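Local coordinates for protein ESSC (Geobacillus thermodenitrificans, PDB 5FWH) that forms the forkhead-associated (FHA) region of EssC, an FtsK/SpoIIIE-type ATPase that is a component of the bacterial type VII secretion apparatus, at residues L69-S74 and I86-G90; N120-S124 and P136-L142; M1-W5 and L14-T18; Q131-P136 and L149-L155; F39-N43 and I75-V79. All coordinates share one frame. Residues are numbered along the deposited sequence.

The five contacts fall in two groups, consistent with two FHA-like beta sandwiches in tandem. Contacts 1, 3 and 5 belong to the N-terminal one. Contacts 1 and 3 touch, their centres 10 Å apart, where strands 84-88 and 3-8 run side by side: Ala87 O lies 3.0 Å from Trp5 N, and Trp88 NE1 3.0 Å from Ser2 OG. Contact 5 uses the far end of strand 73-77, its centre 18 Å from that of contact 1. Contacts 2 and 4 share Pro136 in the second sandwich, centres 11 Å apart. Contact 4 lies 27 Å from contact 1, centre to centre, across the chain's middle. No ligand site is defined here.

Contact 1: L69-S74 and I86-G90; sequences LKPRCS and IAWSG
Run Ile86 to Trp88 as an extended strand, antiparallel to the chain leaving through Cys73 and Ser74, with Ser74 and Ala87 a non-hydrogen-bonded pair (CA to CA 3.8 Å). Trp88 N donates to Cys73 O at 3.0 Å; Arg72 N returns a weak bond to Trp88 O, 2.8 Å but bent. Just ahead, Lys70 to Cys73 make a type II turn, Arg72 at phi/psi 60/30, and the bend curls round the benzo end of the Trp88 indole (chi1 t). Trp88 CE3 sits 3.4 Å from both Leu69 O and Lys70 C, and Trp88 CZ3 3.5 Å from Pro71 CD. This is the open end of beta hairpin 73-77/84-88, where the chain arrives from strand 65-69 in the other sheet of an FHA-type sandwich. Leu69, chi1 m, points inward, its CD1 4.2 Å from Ile86 CG2. Trp88 NE1 bonds Ser2, while Arg72 bridges to Glu182. The Pro71 ring fills the hollow at Gly90 (phi/psi 89/175): Pro71 CB is 3.5 Å from Gly90 CA, and an added CB there would clash.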
# COMPACT_ATOMS: atom_id res chain seq x y z
N LEU A 69 13.63 4.80 -9.30
CA LEU A 69 13.09 3.95 -8.33
C LEU A 69 13.34 2.51 -8.75
O LEU A 69 12.99 2.09 -9.87
CB LEU A 69 11.57 4.19 -8.13
CG LEU A 69 11.18 5.56 -7.60
CD1 LEU A 69 9.71 5.78 -7.82
CD2 LEU A 69 11.56 5.68 -6.11
N LYS A 70 13.90 1.75 -7.84
CA LYS A 70 14.03 0.33 -7.98
C LYS A 70 12.85 -0.29 -7.29
O LYS A 70 12.10 0.38 -6.56
CB LYS A 70 15.33 -0.17 -7.35
CG LYS A 70 16.56 0.50 -7.94
CD LYS A 70 17.88 -0.24 -7.66
CE LYS A 70 17.99 -0.80 -6.24
NZ LYS A 70 17.91 0.23 -5.16
N PRO A 71 12.62 -1.57 -7.56
CA PRO A 71 11.57 -2.26 -6.85
C PRO A 71 11.67 -2.08 -5.32
O PRO A 71 12.78 -2.11 -4.75
CB PRO A 71 11.81 -3.71 -7.26
CG PRO A 71 12.31 -3.58 -8.67
CD PRO A 71 13.26 -2.45 -8.56
N ARG A 72 10.50 -1.86 -4.71
CA ARG A 72 10.33 -1.69 -3.28
C ARG A 72 11.11 -0.51 -2.69
O ARG A 72 11.54 -0.54 -1.55
CB ARG A 72 10.68 -2.99 -2.57
CG ARG A 72 9.78 -4.16 -2.93
CD ARG A 72 9.54 -5.07 -1.71
NE ARG A 72 10.79 -5.37 -0.99
CZ ARG A 72 11.77 -6.17 -1.44
NH1 ARG A 72 11.68 -6.77 -2.62
NH2 ARG A 72 12.87 -6.36 -0.70
N CYS A 73 11.30 0.52 -3.50
CA CYS A 73 11.97 1.74 -3.08
C CYS A 73 10.99 2.93 -3.29
O CYS A 73 10.00 2.81 -3.97
CB CYS A 73 13.26 1.96 -3.89
SG CYS A 73 14.49 0.66 -3.55
N SER A 74 11.29 4.03 -2.67
CA SER A 74 10.39 5.18 -2.69
C SER A 74 11.21 6.40 -2.83
O SER A 74 12.45 6.30 -2.66
CB SER A 74 9.57 5.31 -1.40
OG SER A 74 10.46 5.64 -0.32
N ILE A 86 6.43 8.89 -3.47
CA ILE A 86 6.08 7.84 -4.47
C ILE A 86 6.91 6.62 -4.19
O ILE A 86 8.14 6.73 -3.90
CB ILE A 86 6.43 8.23 -5.92
CG1 ILE A 86 6.00 9.65 -6.25
CG2 ILE A 86 5.82 7.19 -6.88
CD1 ILE A 86 4.62 10.02 -5.80
N ALA A 87 6.26 5.47 -4.24
CA ALA A 87 6.93 4.26 -3.95
C ALA A 87 6.53 3.30 -5.05
O ALA A 87 5.43 3.44 -5.65
CB ALA A 87 6.48 3.77 -2.62
N TRP A 88 7.41 2.35 -5.35
CA TRP A 88 7.17 1.40 -6.37
C TRP A 88 7.35 0.03 -5.80
O TRP A 88 8.31 -0.22 -5.08
CB TRP A 88 8.09 1.68 -7.54
CG TRP A 88 7.86 0.84 -8.73
CD1 TRP A 88 6.68 0.54 -9.29
CD2 TRP A 88 8.86 0.18 -9.53
NE1 TRP A 88 6.86 -0.25 -10.39
CE2 TRP A 88 8.19 -0.48 -10.57
CE3 TRP A 88 10.25 0.08 -9.45
CZ2 TRP A 88 8.86 -1.23 -11.55
CZ3 TRP A 88 10.93 -0.63 -10.43
CH2 TRP A 88 10.24 -1.30 -11.46
N SER A 89 6.41 -0.85 -6.14
CA SER A 89 6.40 -2.26 -5.75
C SER A 89 7.38 -3.13 -6.52
O SER A 89 7.68 -4.25 -6.09
CB SER A 89 4.99 -2.87 -6.10
OG SER A 89 4.87 -3.08 -7.55
N GLY A 90 7.77 -2.71 -7.70
CA GLY A 90 8.52 -3.57 -8.57
C GLY A 90 7.54 -4.36 -9.42
O GLY A 90 6.32 -4.27 -9.25

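Contact 2: N120-S124 and P136-L142; sequences NARFS and PDDDAPL
Start with Pro136, where strand 131-136 gives way to loop. Its CA lies 4.4 Å from Phe123 CA, the closest CA-CA approach of the two segments, and 4.0 Å from Phe123 CB. Asp137 turns toward Arg122, whose side chain runs out with chi1 and chi2 t and then bends at chi3 m. Asp137 OD2 reaches to 3.3 Å from Arg122 CD but stays 4.2 Å from Arg122 NH1, beyond a salt bridge, while Asp137 OD1 accepts a bond from Asp138 N at 3.1 Å. Asp138 points away. With backbone angles of -64/-42 at Asp138 and -60/-62 at Asp139, the chain bends back, and Asp139 (chi1 p) offers OD2 to Arg122 NE in a salt bridge of 3.6 Å. The firmer partner of this guanidinium is Asp111, which bridges to NH1. The loop is a connection within the second, FHA-like beta sandwich: it leaves the sheet that holds strands 123-128 and 131-136 and heads for strand 143-144 of the facing sheet. Ala140 plugs the gap beside Arg122, its CB 3.5 Å from Arg122 N and 3.7 Å from Arg122 CB. Past Pro141, Leu142 (chi1 t, chi2 p) points back into the interior, bringing CD2 to 3.7 Å from Phe123 CG. Phe123, chi1 p, carries its ring inward, where Phe168 meets it edge-to-face.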
# COMPACT_ATOMS: atom_id res chain seq x y z
N ASN A 120 6.94 -3.17 7.45
CA ASN A 120 6.15 -2.17 6.67
C ASN A 120 4.92 -1.55 7.33
O ASN A 120 4.44 -0.53 6.85
CB ASN A 120 5.65 -2.77 5.34
CG ASN A 120 6.73 -3.45 4.54
OD1 ASN A 120 6.52 -4.55 4.01
ND2 ASN A 120 7.91 -2.83 4.48
N ALA A 121 4.40 -2.18 8.38
CA ALA A 121 3.11 -1.83 8.95
C ALA A 121 3.11 -2.22 10.39
O ALA A 121 3.80 -3.12 10.76
CB ALA A 121 2.01 -2.62 8.24
N ARG A 122 2.28 -1.60 11.19
CA ARG A 122 2.09 -2.02 12.52
C ARG A 122 0.65 -1.72 12.88
O ARG A 122 0.30 -0.57 13.02
CB ARG A 122 3.11 -1.29 13.45
CG ARG A 122 2.77 -1.31 14.94
CD ARG A 122 3.82 -0.57 15.78
NE ARG A 122 5.06 -1.34 15.78
CZ ARG A 122 5.29 -2.41 16.54
NH1 ARG A 122 4.38 -2.87 17.40
NH2 ARG A 122 6.44 -3.06 16.43
N PHE A 123 -0.14 -2.74 13.16
CA PHE A 123 -1.54 -2.52 13.51
C PHE A 123 -2.11 -3.82 14.02
O PHE A 123 -1.46 -4.81 13.92
CB PHE A 123 -2.33 -1.97 12.28
CG PHE A 123 -2.40 -2.92 11.09
CD1 PHE A 123 -3.46 -3.84 10.95
CD2 PHE A 123 -1.47 -2.83 10.04
CE1 PHE A 123 -3.55 -4.71 9.87
CE2 PHE A 123 -1.60 -3.68 8.90
CZ PHE A 123 -2.60 -4.65 8.85
N SER A 124 -3.27 -3.82 14.64
CA SER A 124 -3.84 -5.10 14.99
C SER A 124 -5.21 -5.20 14.43
O SER A 124 -5.78 -4.21 14.08
CB SER A 124 -3.81 -5.38 16.50
OG SER A 124 -4.67 -4.51 17.17
N PRO A 136 -5.09 0.92 14.53
CA PRO A 136 -3.74 1.28 14.08
C PRO A 136 -2.84 1.74 15.22
O PRO A 136 -3.29 1.97 16.37
CB PRO A 136 -3.99 2.46 13.12
CG PRO A 136 -5.27 3.05 13.62
CD PRO A 136 -6.09 1.94 14.18
N ASP A 137 -1.56 1.87 14.91
CA ASP A 137 -0.59 2.35 15.87
C ASP A 137 -0.17 3.77 15.51
O ASP A 137 -0.20 4.19 14.35
CB ASP A 137 0.58 1.37 16.00
CG ASP A 137 0.93 1.08 17.46
OD1 ASP A 137 0.84 2.02 18.29
OD2 ASP A 137 1.27 -0.07 17.80
N ASP A 138 0.21 4.54 16.52
CA ASP A 138 0.43 5.97 16.33
C ASP A 138 1.59 6.21 15.38
O ASP A 138 1.50 7.08 14.50
CB ASP A 138 0.67 6.67 17.67
CG ASP A 138 -0.54 6.64 18.57
OD1 ASP A 138 -1.27 5.62 18.54
OD2 ASP A 138 -0.76 7.63 19.33
N ASP A 139 2.65 5.42 15.55
CA ASP A 139 3.82 5.43 14.65
C ASP A 139 3.58 5.06 13.14
O ASP A 139 3.82 5.91 12.30
CB ASP A 139 5.00 4.59 15.23
CG ASP A 139 4.59 3.15 15.63
OD1 ASP A 139 3.43 2.95 16.06
OD2 ASP A 139 5.45 2.23 15.53
N ALA A 140 3.11 3.85 12.82
CA ALA A 140 3.02 3.36 11.40
C ALA A 140 1.79 3.91 10.58
O ALA A 140 0.64 3.65 10.96
CB ALA A 140 3.00 1.84 11.40
N PRO A 141 2.04 4.67 9.49
CA PRO A 141 0.88 5.17 8.72
C PRO A 141 0.17 4.09 7.92
O PRO A 141 0.84 3.35 7.17
CB PRO A 141 1.46 6.24 7.80
CG PRO A 141 2.94 6.23 8.01
CD PRO A 141 3.22 5.54 9.29
N LEU A 142 -1.15 4.02 8.09
CA LEU A 142 -2.00 2.97 7.51
C LEU A 142 -3.25 3.55 6.84
O LEU A 142 -3.88 4.49 7.43
CB LEU A 142 -2.42 2.06 8.65
CG LEU A 142 -3.26 0.87 8.29
CD1 LEU A 142 -2.54 -0.10 7.37
CD2 LEU A 142 -3.63 0.19 9.59

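Contact 3: M1-W5 and L14-T18; sequences MSQLW and LFSLT
This is the N-terminal beta hairpin, strands 3-8 and 11-16, on the edge of the four-stranded sheet of the first sandwich. The short segments 3-5 and 14-16 run antiparallel at 156°, their axes 4.6 Å apart at closest. Leu4 and Phe15 are the hydrogen-bonded pair: Leu4 N donates to Phe15 O and Phe15 N to Leu4 O, each at 2.8 Å. Gln3 with Ser16 and Trp5 with Leu14 are the non-hydrogen-bonded pairs on either side, CA to CA 4.5 and 4.6 Å. One more bond, Leu17 N to Ser2 O at 2.8 Å, carries the pairing past the strand ends. On the side of strand 84-88, the backbone of Gln3 bonds to Ser89 and that of Trp5 to Ala87. Side chains find partners outside too: Ser2 OG with Trp88 NE1, Gln3 NE2 with Gln167. On the face of Leu4 and Phe15, Leu4 (chi1 p) sets CD2 3.7 Å from Phe15 CD2, at that ring's edge, and 3.3 Å from Leu17 CG. On the opposite face Leu14 makes a CH-pi contact, its CD1 3.3 Å from the centroid of the Trp5 six-membered ring and 14° off the normal.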
# COMPACT_ATOMS: atom_id res chain seq x y z
N MSE A 1 1.21 -7.58 -10.81
CA MSE A 1 0.94 -6.12 -10.85
C MSE A 1 2.25 -5.39 -10.58
O MSE A 1 3.18 -5.91 -9.97
CB MSE A 1 -0.13 -5.66 -9.83
CG MSE A 1 -1.49 -6.40 -9.86
SE MSE A 1 -3.07 -5.31 -10.42
CE MSE A 1 -4.27 -5.15 -8.84
N SER A 2 2.29 -4.16 -11.08
CA SER A 2 3.33 -3.18 -10.88
C SER A 2 2.52 -1.97 -10.41
O SER A 2 1.65 -1.45 -11.14
CB SER A 2 4.02 -2.89 -12.22
OG SER A 2 4.93 -1.81 -12.14
N GLN A 3 2.71 -1.57 -9.16
CA GLN A 3 1.93 -0.50 -8.68
C GLN A 3 2.80 0.59 -8.08
O GLN A 3 3.86 0.31 -7.50
CB GLN A 3 0.92 -1.00 -7.68
CG GLN A 3 -0.09 -1.94 -8.36
CD GLN A 3 -1.18 -2.46 -7.43
OE1 GLN A 3 -2.38 -2.45 -7.78
NE2 GLN A 3 -0.77 -2.97 -6.28
N LEU A 4 2.36 1.82 -8.28
CA LEU A 4 2.90 2.93 -7.47
C LEU A 4 1.90 3.40 -6.50
O LEU A 4 0.69 3.50 -6.74
CB LEU A 4 3.44 4.14 -8.24
CG LEU A 4 2.82 4.72 -9.50
CD1 LEU A 4 3.52 6.03 -9.78
CD2 LEU A 4 2.98 3.78 -10.67
N TRP A 5 2.48 3.82 -5.42
CA TRP A 5 1.77 4.40 -4.33
C TRP A 5 2.14 5.82 -4.35
O TRP A 5 3.33 6.14 -4.36
CB TRP A 5 2.27 3.77 -3.08
CG TRP A 5 2.31 2.31 -3.19
CD1 TRP A 5 3.05 1.52 -4.08
CD2 TRP A 5 1.68 1.45 -2.34
NE1 TRP A 5 2.89 0.24 -3.80
CE2 TRP A 5 1.99 0.15 -2.77
CE3 TRP A 5 0.83 1.63 -1.27
CZ2 TRP A 5 1.48 -0.95 -2.17
CZ3 TRP A 5 0.33 0.55 -0.70
CH2 TRP A 5 0.67 -0.74 -1.13
N LEU A 14 -3.18 4.37 -5.08
CA LEU A 14 -2.48 3.23 -5.68
C LEU A 14 -2.79 3.29 -7.16
O LEU A 14 -3.92 3.54 -7.53
CB LEU A 14 -2.98 1.95 -5.00
CG LEU A 14 -2.15 0.69 -5.11
CD1 LEU A 14 -0.91 0.83 -4.27
CD2 LEU A 14 -2.91 -0.55 -4.68
N PHE A 15 -1.79 3.18 -8.01
CA PHE A 15 -1.96 3.24 -9.45
C PHE A 15 -1.18 2.13 -10.12
O PHE A 15 0.03 1.98 -9.88
CB PHE A 15 -1.43 4.57 -9.94
CG PHE A 15 -1.42 4.70 -11.41
CD1 PHE A 15 -2.55 5.15 -12.07
CD2 PHE A 15 -0.31 4.33 -12.16
CE1 PHE A 15 -2.57 5.25 -13.44
CE2 PHE A 15 -0.31 4.45 -13.53
CZ PHE A 15 -1.43 4.91 -14.17
N SER A 16 -1.85 1.39 -11.01
CA SER A 16 -1.25 0.25 -11.73
C SER A 16 -0.54 0.67 -13.02
O SER A 16 -1.08 1.42 -13.81
CB SER A 16 -2.34 -0.78 -12.08
OG SER A 16 -2.76 -1.49 -10.93
N LEU A 17 0.64 0.10 -13.25
CA LEU A 17 1.49 0.40 -14.39
C LEU A 17 1.39 -0.58 -15.57
O LEU A 17 2.37 -0.73 -16.29
CB LEU A 17 2.96 0.39 -13.92
CG LEU A 17 3.28 1.63 -13.11
CD1 LEU A 17 4.72 1.60 -12.64
CD2 LEU A 17 2.99 2.87 -13.94
N THR A 18 0.23 -1.22 -15.75
CA THR A 18 -0.13 -2.07 -16.93
C THR A 18 1.00 -2.39 -17.93
O THR A 18 1.43 -1.50 -18.68
CB THR A 18 -1.39 -1.51 -17.69
OG1 THR A 18 -1.01 -0.51 -18.65
CG2 THR A 18 -2.44 -0.92 -16.74

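Contact 4: Q131-P136 and L149-L155; sequences QWVVIP and LSDAVSL
Val134, Leu155 and Pro136 give up the most surface here. Val134 is the centre: it forms the hydrogen-bonded antiparallel pair with Val153, Val134 N to Val153 O at 2.9 Å and Val153 N to Val134 O at 3.0 Å. With chi1 p, its CG1 nestles among Leu155 CD2 at 3.6 Å, Leu149 CD2 at 3.9 Å and Val153 CB at 4.1 Å. Leu155 (chi1 m, chi2 t) points at the partner strand. Its N donates an almost straight bond to Trp132 O, 2.9 Å, and its O takes one at 3.0 Å from a water that accepts from Trp132 N at 2.8 Å. Val133 faces Ser154 between these bonds, CA to CA 4.2 Å. Pro136 closes the other end, CG 3.9 Å from Leu149 CB. Strand 153-154 thus forms the edge of the second sandwich's six-stranded sheet, and Leu144 of the facing sheet meets Leu149, Val153 and Leu155. Main-chain bonds set the register and aliphatic groups the packing, so the join depends on no charge pair.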
# COMPACT_ATOMS: atom_id res chain seq x y z
N GLN A 131 -17.39 -9.20 13.63
CA GLN A 131 -16.89 -8.06 12.87
C GLN A 131 -15.43 -7.82 13.17
O GLN A 131 -15.06 -7.74 14.34
CB GLN A 131 -17.67 -6.80 13.28
CG GLN A 131 -19.19 -6.90 13.11
CD GLN A 131 -19.60 -7.44 11.74
OE1 GLN A 131 -20.05 -8.59 11.63
NE2 GLN A 131 -19.43 -6.63 10.69
N TRP A 132 -14.61 -7.66 12.14
CA TRP A 132 -13.23 -7.25 12.37
C TRP A 132 -13.10 -5.76 12.58
O TRP A 132 -13.71 -4.98 11.85
CB TRP A 132 -12.33 -7.72 11.23
CG TRP A 132 -12.15 -9.16 11.25
CD1 TRP A 132 -12.77 -10.10 10.44
CD2 TRP A 132 -11.27 -9.89 12.08
NE1 TRP A 132 -12.32 -11.36 10.74
CE2 TRP A 132 -11.40 -11.27 11.73
CE3 TRP A 132 -10.38 -9.52 13.09
CZ2 TRP A 132 -10.71 -12.27 12.38
CZ3 TRP A 132 -9.67 -10.53 13.74
CH2 TRP A 132 -9.85 -11.90 13.39
N VAL A 133 -12.33 -5.37 13.58
CA VAL A 133 -11.92 -3.99 13.80
C VAL A 133 -10.41 -3.84 13.53
O VAL A 133 -9.61 -4.67 13.94
CB VAL A 133 -12.21 -3.59 15.25
CG1 VAL A 133 -11.71 -2.19 15.56
CG2 VAL A 133 -13.71 -3.65 15.47
N VAL A 134 -10.03 -2.79 12.83
CA VAL A 134 -8.64 -2.40 12.69
C VAL A 134 -8.27 -1.36 13.75
O VAL A 134 -8.94 -0.33 13.85
CB VAL A 134 -8.29 -1.89 11.28
CG1 VAL A 134 -9.14 -0.72 10.84
CG2 VAL A 134 -6.80 -1.55 11.22
N ILE A 135 -7.18 -1.61 14.48
CA ILE A 135 -6.67 -0.67 15.49
C ILE A 135 -5.27 -0.29 15.03
O ILE A 135 -4.37 -1.11 15.10
CB ILE A 135 -6.61 -1.30 16.90
CG1 ILE A 135 -8.03 -1.76 17.37
CG2 ILE A 135 -5.98 -0.34 17.95
CD1 ILE A 135 -8.33 -3.22 17.14
N PRO A 136 -5.09 0.92 14.53
CA PRO A 136 -3.74 1.28 14.08
C PRO A 136 -2.84 1.74 15.22
O PRO A 136 -3.29 1.97 16.37
CB PRO A 136 -3.99 2.46 13.12
CG PRO A 136 -5.27 3.05 13.62
CD PRO A 136 -6.09 1.94 14.18
N LEU A 149 -5.86 6.34 8.76
CA LEU A 149 -6.69 6.05 9.91
C LEU A 149 -6.14 6.80 11.09
O LEU A 149 -4.96 6.72 11.32
CB LEU A 149 -6.62 4.58 10.30
CG LEU A 149 -7.38 3.50 9.58
CD1 LEU A 149 -7.29 3.75 8.10
CD2 LEU A 149 -6.73 2.16 9.89
N SER A 150 -6.98 7.47 11.86
CA SER A 150 -6.52 8.11 13.10
C SER A 150 -7.03 7.41 14.36
O SER A 150 -6.61 7.75 15.44
CB SER A 150 -6.94 9.56 13.12
OG SER A 150 -8.36 9.67 13.07
N ASP A 151 -7.97 6.48 14.22
CA ASP A 151 -8.43 5.66 15.35
C ASP A 151 -8.97 4.33 14.84
O ASP A 151 -8.98 4.08 13.62
CB ASP A 151 -9.47 6.41 16.20
CG ASP A 151 -10.64 6.92 15.37
OD1 ASP A 151 -11.28 6.12 14.68
OD2 ASP A 151 -10.94 8.14 15.43
N ALA A 152 -9.38 3.46 15.77
CA ALA A 152 -9.96 2.16 15.43
C ALA A 152 -11.23 2.33 14.61
O ALA A 152 -11.93 3.33 14.76
CB ALA A 152 -10.19 1.32 16.66
N VAL A 153 -11.45 1.39 13.69
CA VAL A 153 -12.54 1.40 12.70
C VAL A 153 -13.00 -0.05 12.40
O VAL A 153 -12.18 -0.98 12.16
CB VAL A 153 -12.10 2.01 11.34
CG1 VAL A 153 -13.26 2.10 10.35
CG2 VAL A 153 -11.47 3.38 11.56
N SER A 154 -14.32 -0.25 12.42
CA SER A 154 -14.90 -1.53 12.16
C SER A 154 -15.03 -1.68 10.65
O SER A 154 -15.48 -0.77 9.98
CB SER A 154 -16.25 -1.70 12.88
OG SER A 154 -16.41 -3.09 13.11
N LEU A 155 -14.55 -2.80 10.14
CA LEU A 155 -14.35 -3.07 8.74
C LEU A 155 -15.55 -3.76 8.13
O LEU A 155 -16.17 -4.56 8.79
CB LEU A 155 -13.15 -4.03 8.56
CG LEU A 155 -11.74 -3.65 9.10
CD1 LEU A 155 -10.73 -4.73 8.76
CD2 LEU A 155 -11.33 -2.36 8.45
O HOH W 1 -15.54 -7.42 9.56

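Contact 5: F39-N43 and I75-V79; sequences FSFRN and ITIDV
The chain at 75-77 is an extended strand that loses its regular form at Asp78 and Val79, just before the unmodelled tip of hairpin 73-77/84-88. Against Asp78 and Val79, just past the strand, Phe39 to Asn43 make an irregular loop: Phe39 is extended, Ser40 takes helical angles of -77/-44, and Phe41 flips to the left-handed region at 56/43, which swings the chain round Val79. Phe41 CA and Val79 CA come within 5.8 Å. The loop joins strands 34-35 and 46-50 of the five-stranded sheet, so this surface contact bridges the two sheets of the N-terminal FHA-like sandwich at one end, well away from the middle of the chain. Val79 is the knob, by far the most covered residue here. Its CB is 3.8 Å from Phe39 CD2, and its CG1 lies 3.5 Å from Phe41 CA and 3.6 Å from Phe41 CD1. Both phenylalanines also touch Met84 on the return strand of the hairpin. Ser40 OG, 3.5 Å from Val79 O, accepts a weak bond from Arg42 N at 3.4 Å. Asp78 O receives a bond from Gln61 NE2 as well as a weak one from the loop: with Asn43 at chi1 p, Asn43 ND2 points to Asp78 O across 3.3 Å.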
# COMPACT_ATOMS: atom_id res chain seq x y z
N PHE A 39 -2.51 20.04 -4.81
CA PHE A 39 -1.17 20.58 -5.09
C PHE A 39 -1.13 21.48 -6.36
O PHE A 39 -1.90 21.26 -7.32
CB PHE A 39 -0.21 19.43 -5.29
CG PHE A 39 0.23 18.73 -4.04
CD1 PHE A 39 -0.56 18.68 -2.86
CD2 PHE A 39 1.45 18.08 -4.02
CE1 PHE A 39 -0.13 18.01 -1.73
CE2 PHE A 39 1.89 17.41 -2.88
CZ PHE A 39 1.11 17.37 -1.74
N SER A 40 -0.18 22.43 -6.37
CA SER A 40 0.14 23.41 -7.44
C SER A 40 0.93 22.86 -8.65
O SER A 40 0.69 23.23 -9.81
CB SER A 40 1.04 24.53 -6.81
OG SER A 40 2.32 24.05 -6.27
N PHE A 41 1.95 22.06 -8.32
CA PHE A 41 2.95 21.57 -9.25
C PHE A 41 3.66 22.74 -9.98
O PHE A 41 3.92 22.67 -11.20
CB PHE A 41 2.34 20.53 -10.23
CG PHE A 41 1.84 19.29 -9.56
CD1 PHE A 41 2.73 18.29 -9.18
CD2 PHE A 41 0.51 19.15 -9.26
CE1 PHE A 41 2.29 17.16 -8.54
CE2 PHE A 41 0.05 18.04 -8.62
CZ PHE A 41 0.94 17.04 -8.25
N ARG A 42 3.98 23.79 -9.23
CA ARG A 42 4.69 24.92 -9.79
C ARG A 42 6.14 24.57 -10.18
O ARG A 42 6.66 25.11 -11.11
CB ARG A 42 4.65 26.11 -8.86
CG ARG A 42 4.43 27.40 -9.63
CD ARG A 42 4.39 28.63 -8.71
NE ARG A 42 3.63 28.32 -7.49
CZ ARG A 42 2.31 28.20 -7.43
NH1 ARG A 42 1.53 28.41 -8.50
NH2 ARG A 42 1.75 27.88 -6.26
N ASN A 43 6.77 23.62 -9.50
CA ASN A 43 8.01 23.04 -10.10
C ASN A 43 7.73 21.79 -11.02
O ASN A 43 8.46 20.79 -10.99
CB ASN A 43 9.18 22.85 -9.07
CG ASN A 43 8.80 22.11 -7.76
OD1 ASN A 43 7.77 21.44 -7.66
ND2 ASN A 43 9.67 22.24 -6.73
N ILE A 75 10.54 7.50 -3.16
CA ILE A 75 11.15 8.80 -3.19
C ILE A 75 10.22 9.89 -2.65
O ILE A 75 9.01 9.90 -2.89
CB ILE A 75 11.59 9.16 -4.63
CG1 ILE A 75 12.61 10.29 -4.62
CG2 ILE A 75 10.38 9.48 -5.51
CD1 ILE A 75 13.21 10.56 -5.97
N THR A 76 10.82 10.82 -1.96
CA THR A 76 10.06 11.89 -1.36
C THR A 76 10.46 13.16 -2.09
O THR A 76 11.59 13.30 -2.51
CB THR A 76 10.36 11.97 0.13
OG1 THR A 76 10.15 10.68 0.66
CG2 THR A 76 9.43 12.94 0.83
N ILE A 77 9.52 14.06 -2.28
CA ILE A 77 9.68 15.13 -3.27
C ILE A 77 8.90 16.31 -2.79
O ILE A 77 7.81 16.15 -2.28
CB ILE A 77 9.22 14.74 -4.72
CG1 ILE A 77 7.74 14.32 -4.81
CG2 ILE A 77 10.05 13.59 -5.28
CD1 ILE A 77 6.79 15.33 -5.40
N ASP A 78 9.49 17.50 -2.96
CA ASP A 78 8.88 18.80 -2.62
C ASP A 78 8.05 19.43 -3.75
O ASP A 78 8.60 19.74 -4.83
CB ASP A 78 9.97 19.78 -2.21
CG ASP A 78 9.45 20.79 -1.27
OD1 ASP A 78 8.67 21.68 -1.70
OD2 ASP A 78 9.76 20.64 -0.07
N VAL A 79 6.75 19.62 -3.49
CA VAL A 79 5.81 20.36 -4.38
C VAL A 79 4.97 21.26 -3.51
O VAL A 79 4.18 22.06 -4.02
CB VAL A 79 4.82 19.43 -5.15
CG1 VAL A 79 4.35 20.06 -6.48
CG2 VAL A 79 5.40 18.07 -5.43